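Local coordinates for protein glutamate--tRNA ligase (Elizabethkingia anophelis, PDB 6B1Z) that probably attaches glutamate to its cognate tRNA in an ATP-dependent reaction, as a class I glutamyl-tRNA synthetase, at residues Leu48-Thr53 / Gly61-Ile66; Pro282-Asp287 / Thr293-Arg298. All coordinates share one frame; numbering follows the deposited sequence.

Interaction 1: Leu48-Thr53 / Gly61-Ile66; sequences LRIEDT and GSEEYI
The flat carboxylate of Glu63 meets the side of Ile50: OE1 lies 3.6 Å from Ile50 CG1, which stands off the plane of the group rather than in it. Ile50 CG2 is somewhat farther from the same oxygen, while CD1 reaches back to Glu63 CG at 4.0 Å, and the two side chains run roughly at right angles. With CG anti to the backbone N (chi1 179°) and the chain extended beyond it, the carboxylate is carried out from the helix and lies across the isoleucine. Its polar end is not satisfied here but in a salt bridge from OE1 to Arg91. On the remote side of the 48-53 chain, another carboxylate is held by Arg49, whose NE gives Glu51 OE2 a 3.0 Å salt bridge, the acceptor 17° out of the guanidinium plane. Deeper in, the contact turns apolar. Leu48 CD1 touches Ile66 CG2 at 4.1 Å, and Ile50 CD1 faces Ile66 CD1 more loosely at 4.4 Å. The last residue of strand 45-48 and the loop after it thus lean on the N-terminal end of helix 62-73 in the class I catalytic domain. No hydrogen bond joins the two segments, so the fit rests on van der Waals packing, and Arg91 would help offset the negative charge that Glu63 brings within 5.7 Å of Asp52 OD2, measured from Glu63 OE1.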
loop_
_atom_site.group_PDB
_atom_site.type_symbol
_atom_site.label_atom_id
_atom_site.label_comp_id
_atom_site.label_asym_id
_atom_site.label_seq_id
_atom_site.Cartn_x
_atom_site.Cartn_y
_atom_site.Cartn_z
ATOM N N LEU A 48 -7.711 10.886 -11.513
ATOM C CA LEU A 48 -7.684 9.426 -11.601
ATOM C C LEU A 48 -8.148 9.023 -12.992
ATOM O O LEU A 48 -9.273 9.352 -13.394
ATOM C CB LEU A 48 -8.589 8.788 -10.537
ATOM C CG LEU A 48 -8.742 7.265 -10.654
ATOM C CD1 LEU A 48 -7.424 6.533 -10.355
ATOM C CD2 LEU A 48 -9.826 6.800 -9.673
ATOM N N ARG A 49 -7.276 8.343 -13.739
ATOM C CA ARG A 49 -7.601 7.841 -15.064
ATOM C C ARG A 49 -7.502 6.323 -15.035
ATOM O O ARG A 49 -6.456 5.766 -14.672
ATOM C CB ARG A 49 -6.677 8.442 -16.131
ATOM C CG ARG A 49 -7.094 8.063 -17.550
ATOM C CD ARG A 49 -6.307 8.818 -18.623
ATOM N NE ARG A 49 -4.903 8.389 -18.654
ATOM C CZ ARG A 49 -3.857 9.210 -18.642
ATOM N NH1 ARG A 49 -4.018 10.526 -18.608
ATOM N NH2 ARG A 49 -2.637 8.707 -18.698
ATOM N N ILE A 50 -8.591 5.656 -15.384
ATOM C CA ILE A 50 -8.654 4.200 -15.332
ATOM C C ILE A 50 -8.112 3.638 -16.641
ATOM O O ILE A 50 -8.589 3.967 -17.736
ATOM C CB ILE A 50 -10.085 3.717 -15.054
ATOM C CG1 ILE A 50 -10.542 4.200 -13.675
ATOM C CG2 ILE A 50 -10.171 2.184 -15.187
ATOM C CD1 ILE A 50 -9.678 3.743 -12.511
ATOM N N GLU A 51 -7.086 2.799 -16.525
ATOM C CA GLU A 51 -6.379 2.271 -17.681
ATOM C C GLU A 51 -6.958 0.908 -18.042
ATOM O O GLU A 51 -6.358 -0.140 -17.797
ATOM C CB GLU A 51 -4.896 2.180 -17.369
ATOM C CG GLU A 51 -4.367 3.442 -16.759
ATOM C CD GLU A 51 -3.946 4.425 -17.810
ATOM O OE1 GLU A 51 -3.036 4.051 -18.584
ATOM O OE2 GLU A 51 -4.537 5.532 -17.884
ATOM N N ASP A 52 -8.158 0.940 -18.618
ATOM C CA ASP A 52 -8.915 -0.280 -18.861
ATOM C C ASP A 52 -9.007 -0.642 -20.341
ATOM O O ASP A 52 -10.009 -1.216 -20.772
ATOM C CB ASP A 52 -10.320 -0.179 -18.252
ATOM C CG ASP A 52 -11.160 0.937 -18.868
ATOM O OD1 ASP A 52 -10.579 1.877 -19.452
ATOM O OD2 ASP A 52 -12.407 0.869 -18.756
ATOM N N THR A 53 -7.968 -0.354 -21.137
ATOM C CA THR A 53 -8.007 -0.790 -22.534
ATOM C C THR A 53 -7.590 -2.243 -22.729
ATOM O O THR A 53 -7.886 -2.816 -23.784
ATOM C CB THR A 53 -7.124 0.083 -23.430
ATOM O OG1 THR A 53 -5.786 0.108 -22.924
ATOM C CG2 THR A 53 -7.681 1.499 -23.515
ATOM N N GLY A 61 -14.442 -5.233 -10.127
ATOM C CA GLY A 61 -14.328 -4.569 -8.849
ATOM C C GLY A 61 -13.048 -3.789 -8.629
ATOM O O GLY A 61 -12.888 -3.189 -7.557
ATOM N N SER A 62 -12.136 -3.764 -9.603
ATOM C CA SER A 62 -10.841 -3.127 -9.378
ATOM C C SER A 62 -10.962 -1.611 -9.301
ATOM O O SER A 62 -10.290 -0.973 -8.485
ATOM C CB SER A 62 -9.857 -3.516 -10.476
ATOM O OG SER A 62 -9.581 -4.903 -10.465
ATOM N N GLU A 63 -11.786 -1.009 -10.160
ATOM C CA GLU A 63 -11.998 0.428 -10.056
ATOM C C GLU A 63 -12.602 0.783 -8.706
ATOM O O GLU A 63 -12.153 1.738 -8.051
ATOM C CB GLU A 63 -12.896 0.917 -11.193
ATOM C CG GLU A 63 -13.181 2.407 -11.118
ATOM C CD GLU A 63 -14.020 2.885 -12.281
ATOM O OE1 GLU A 63 -13.722 2.472 -13.422
ATOM O OE2 GLU A 63 -14.988 3.640 -12.046
ATOM N N GLU A 64 -13.608 0.013 -8.274
ATOM C CA GLU A 64 -14.209 0.218 -6.960
ATOM C C GLU A 64 -13.174 0.047 -5.854
ATOM O O GLU A 64 -13.125 0.844 -4.912
ATOM C CB GLU A 64 -15.377 -0.749 -6.761
ATOM C CG GLU A 64 -16.570 -0.508 -7.696
ATOM C CD GLU A 64 -16.460 -1.239 -9.033
ATOM O OE1 GLU A 64 -15.334 -1.451 -9.534
ATOM O OE2 GLU A 64 -17.519 -1.609 -9.585
ATOM N N TYR A 65 -12.324 -0.976 -5.966
ATOM C CA TYR A 65 -11.241 -1.159 -4.996
ATOM C C TYR A 65 -10.353 0.083 -4.901
ATOM O O TYR A 65 -10.002 0.536 -3.802
ATOM C CB TYR A 65 -10.410 -2.392 -5.383
ATOM C CG TYR A 65 -9.327 -2.755 -4.386
ATOM C CD1 TYR A 65 -8.133 -2.026 -4.324
ATOM C CD2 TYR A 65 -9.497 -3.826 -3.525
ATOM C CE1 TYR A 65 -7.156 -2.345 -3.408
ATOM C CE2 TYR A 65 -8.515 -4.161 -2.606
ATOM C CZ TYR A 65 -7.354 -3.415 -2.558
ATOM O OH TYR A 65 -6.375 -3.746 -1.651
ATOM N N ILE A 66 -9.933 0.616 -6.051
ATOM C CA ILE A 66 -9.068 1.787 -6.068
ATOM C C ILE A 66 -9.739 2.960 -5.368
ATOM O O ILE A 66 -9.133 3.621 -4.516
ATOM C CB ILE A 66 -8.693 2.143 -7.517
ATOM C CG1 ILE A 66 -7.795 1.054 -8.102
ATOM C CG2 ILE A 66 -8.029 3.521 -7.565
ATOM C CD1 ILE A 66 -7.835 1.017 -9.646
#

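Interaction 2: Pro282-Asp287 / Thr293-Arg298; sequences PLNFTD and TSAGYR
A short antiparallel beta hairpin pairs Pro282-Asp287 with Thr293-Arg298, and beyond the two strands one side-chain and one backbone hydrogen bond carry the pairing on. Phe285 and Ser294 form the hydrogen-bonded pair, with Phe285 N to Ser294 O at 3.1 Å and the reciprocal bond from Ser294 N to Phe285 O at 2.9 Å. The neighbouring non-hydrogen-bonded pair is Thr286 with Thr293. These threonines share one rotamer, chi1 -58°, in which OG1 is anti to the carbonyl carbon and CG2 anti to the backbone N; the two hydroxyls consequently come together in a 2.8 Å hydrogen bond on the exposed face.

Beyond the strands, Asn284 stands in for a backbone partner. Its CG lies beside its own N, and the side chain turns OD1 across the gap to accept Gly296 N at 3.0 Å, in the carbonyl plane, while ND2 rests near Thr293 CG2. The backbones pack closely next to this bond, Gly296 CA being 3.6 Å from Leu283 C. At the far end Pro282 O receives a nearly straight bond from Arg298 N (2.9 Å, 173°).

Arg298 leaves the backbone extended and then bends at chi3 (61°), which folds its guanidinium back over Leu283. Glu68 on helix 62-73 takes NH1 in a salt bridge, so the charged end is tied to the helix while one of its faces is packed with hydrocarbon. Tyr297, on the neighbouring position, sends its ring instead toward Tyr302 and Phe307. Over the centre of the Arg298 guanidinium sits the methyl Leu283 CD2, 3.5 Å above the plane.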
loop_
_atom_site.group_PDB
_atom_site.type_symbol
_atom_site.label_atom_id
_atom_site.label_comp_id
_atom_site.label_asym_id
_atom_site.label_seq_id
_atom_site.Cartn_x
_atom_site.Cartn_y
_atom_site.Cartn_z
ATOM N N PRO A 282 -3.709 -2.524 0.539
ATOM C CA PRO A 282 -4.367 -1.687 1.563
ATOM C C PRO A 282 -5.657 -2.288 2.097
ATOM O O PRO A 282 -5.940 -2.163 3.297
ATOM C CB PRO A 282 -4.604 -0.352 0.831
ATOM C CG PRO A 282 -4.615 -0.723 -0.643
ATOM C CD PRO A 282 -3.592 -1.829 -0.759
ATOM N N LEU A 283 -6.441 -2.950 1.240
ATOM C CA LEU A 283 -7.734 -3.516 1.596
ATOM C C LEU A 283 -7.759 -4.989 1.220
ATOM O O LEU A 283 -6.999 -5.444 0.359
ATOM C CB LEU A 283 -8.884 -2.796 0.871
ATOM C CG LEU A 283 -8.821 -1.280 0.731
ATOM C CD1 LEU A 283 -10.000 -0.777 -0.110
ATOM C CD2 LEU A 283 -8.836 -0.611 2.089
ATOM N N ASN A 284 -8.673 -5.723 1.859
ATOM C CA ASN A 284 -8.931 -7.113 1.503
ATOM C C ASN A 284 -9.085 -7.277 -0.004
ATOM O O ASN A 284 -9.806 -6.510 -0.649
ATOM C CB ASN A 284 -10.214 -7.594 2.180
ATOM C CG ASN A 284 -9.985 -8.138 3.570
ATOM O OD1 ASN A 284 -8.967 -7.874 4.197
ATOM N ND2 ASN A 284 -10.949 -8.906 4.061
ATOM N N PHE A 285 -8.411 -8.282 -0.562
ATOM C CA PHE A 285 -8.610 -8.665 -1.960
ATOM C C PHE A 285 -8.809 -10.168 -2.070
ATOM O O PHE A 285 -7.935 -10.943 -1.667
ATOM C CB PHE A 285 -7.433 -8.240 -2.834
ATOM C CG PHE A 285 -7.589 -8.646 -4.270
ATOM C CD1 PHE A 285 -8.503 -8.000 -5.088
ATOM C CD2 PHE A 285 -6.844 -9.694 -4.791
ATOM C CE1 PHE A 285 -8.663 -8.385 -6.417
ATOM C CE2 PHE A 285 -6.995 -10.084 -6.121
ATOM C CZ PHE A 285 -7.905 -9.427 -6.932
ATOM N N THR A 286 -9.926 -10.575 -2.669
ATOM C CA THR A 286 -10.218 -11.982 -2.924
ATOM C C THR A 286 -9.845 -12.308 -4.366
ATOM O O THR A 286 -10.402 -11.723 -5.301
ATOM C CB THR A 286 -11.692 -12.283 -2.666
ATOM O OG1 THR A 286 -12.018 -11.944 -1.308
ATOM C CG2 THR A 286 -11.987 -13.759 -2.914
ATOM N N ASP A 287 -8.891 -13.211 -4.542
ATOM C CA ASP A 287 -8.453 -13.596 -5.878
ATOM C C ASP A 287 -9.542 -14.413 -6.562
ATOM O O ASP A 287 -9.917 -15.482 -6.056
ATOM C CB ASP A 287 -7.153 -14.389 -5.803
ATOM C CG ASP A 287 -6.663 -14.839 -7.167
ATOM O OD1 ASP A 287 -6.692 -14.025 -8.115
ATOM O OD2 ASP A 287 -6.240 -16.007 -7.290
ATOM N N THR A 293 -8.582 -15.007 0.058
ATOM C CA THR A 293 -8.554 -13.586 0.384
ATOM C C THR A 293 -7.234 -13.220 1.050
ATOM O O THR A 293 -6.828 -13.858 2.030
ATOM C CB THR A 293 -9.719 -13.207 1.300
ATOM O OG1 THR A 293 -10.958 -13.551 0.665
ATOM C CG2 THR A 293 -9.698 -11.704 1.606
ATOM N N SER A 294 -6.570 -12.199 0.512
ATOM C CA SER A 294 -5.426 -11.571 1.163
ATOM C C SER A 294 -5.934 -10.439 2.055
ATOM O O SER A 294 -6.591 -9.507 1.571
ATOM C CB SER A 294 -4.439 -11.051 0.117
ATOM O OG SER A 294 -3.316 -10.428 0.718
ATOM N N ALA A 295 -5.641 -10.518 3.356
ATOM C CA ALA A 295 -6.131 -9.516 4.297
ATOM C C ALA A 295 -5.369 -8.209 4.119
ATOM O O ALA A 295 -4.139 -8.202 4.031
ATOM C CB ALA A 295 -5.990 -10.022 5.735
ATOM N N GLY A 296 -6.099 -7.103 4.049
ATOM C CA GLY A 296 -5.466 -5.820 3.828
ATOM C C GLY A 296 -4.934 -5.182 5.109
ATOM O O GLY A 296 -5.250 -5.596 6.229
ATOM N N TYR A 297 -4.107 -4.149 4.917
ATOM C CA TYR A 297 -3.670 -3.320 6.041
ATOM C C TYR A 297 -4.858 -2.856 6.875
ATOM O O TYR A 297 -4.831 -2.915 8.112
ATOM C CB TYR A 297 -2.880 -2.107 5.541
ATOM C CG TYR A 297 -1.417 -2.387 5.231
ATOM C CD1 TYR A 297 -1.026 -2.871 3.988
ATOM C CD2 TYR A 297 -0.436 -2.148 6.187
ATOM C CE1 TYR A 297 0.312 -3.111 3.700
ATOM C CE2 TYR A 297 0.894 -2.384 5.909
ATOM C CZ TYR A 297 1.256 -2.882 4.674
ATOM O OH TYR A 297 2.582 -3.114 4.391
ATOM N N ARG A 298 -5.923 -2.389 6.209
ATOM C CA ARG A 298 -7.076 -1.873 6.944
ATOM C C ARG A 298 -7.672 -2.943 7.855
ATOM O O ARG A 298 -7.887 -2.710 9.051
ATOM C CB ARG A 298 -8.133 -1.343 5.970
ATOM C CG ARG A 298 -9.397 -0.830 6.683
ATOM C CD ARG A 298 -10.488 -0.427 5.696
ATOM N NE ARG A 298 -10.899 -1.561 4.875
ATOM C CZ ARG A 298 -11.786 -1.480 3.886
ATOM N NH1 ARG A 298 -12.365 -0.317 3.619
ATOM N NH2 ARG A 298 -12.084 -2.553 3.169
#

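Overall arrangement
Helix 62-73 links the two contacts, whose centres are about 17 Å apart. Its N-terminal end packs on the 48-53 segment in interaction 1, while Tyr65, directed elsewhere, reaches interaction 2: Tyr65 OH is 2.7 Å from Leu283 O, a probable hydrogen bond, and Tyr65 CE2 packs 3.3 Å from Asn284 O. One turn further along, Glu68 holds Arg298, and Trp72 also touches that arginine. The hairpin is therefore fastened to the same helix that supports the loop after strand 45-48. Both contacts belong to the catalytic domain; as in related glutamyl-tRNA synthetases, the loop of interaction 1 probably borders the aminoacylation site.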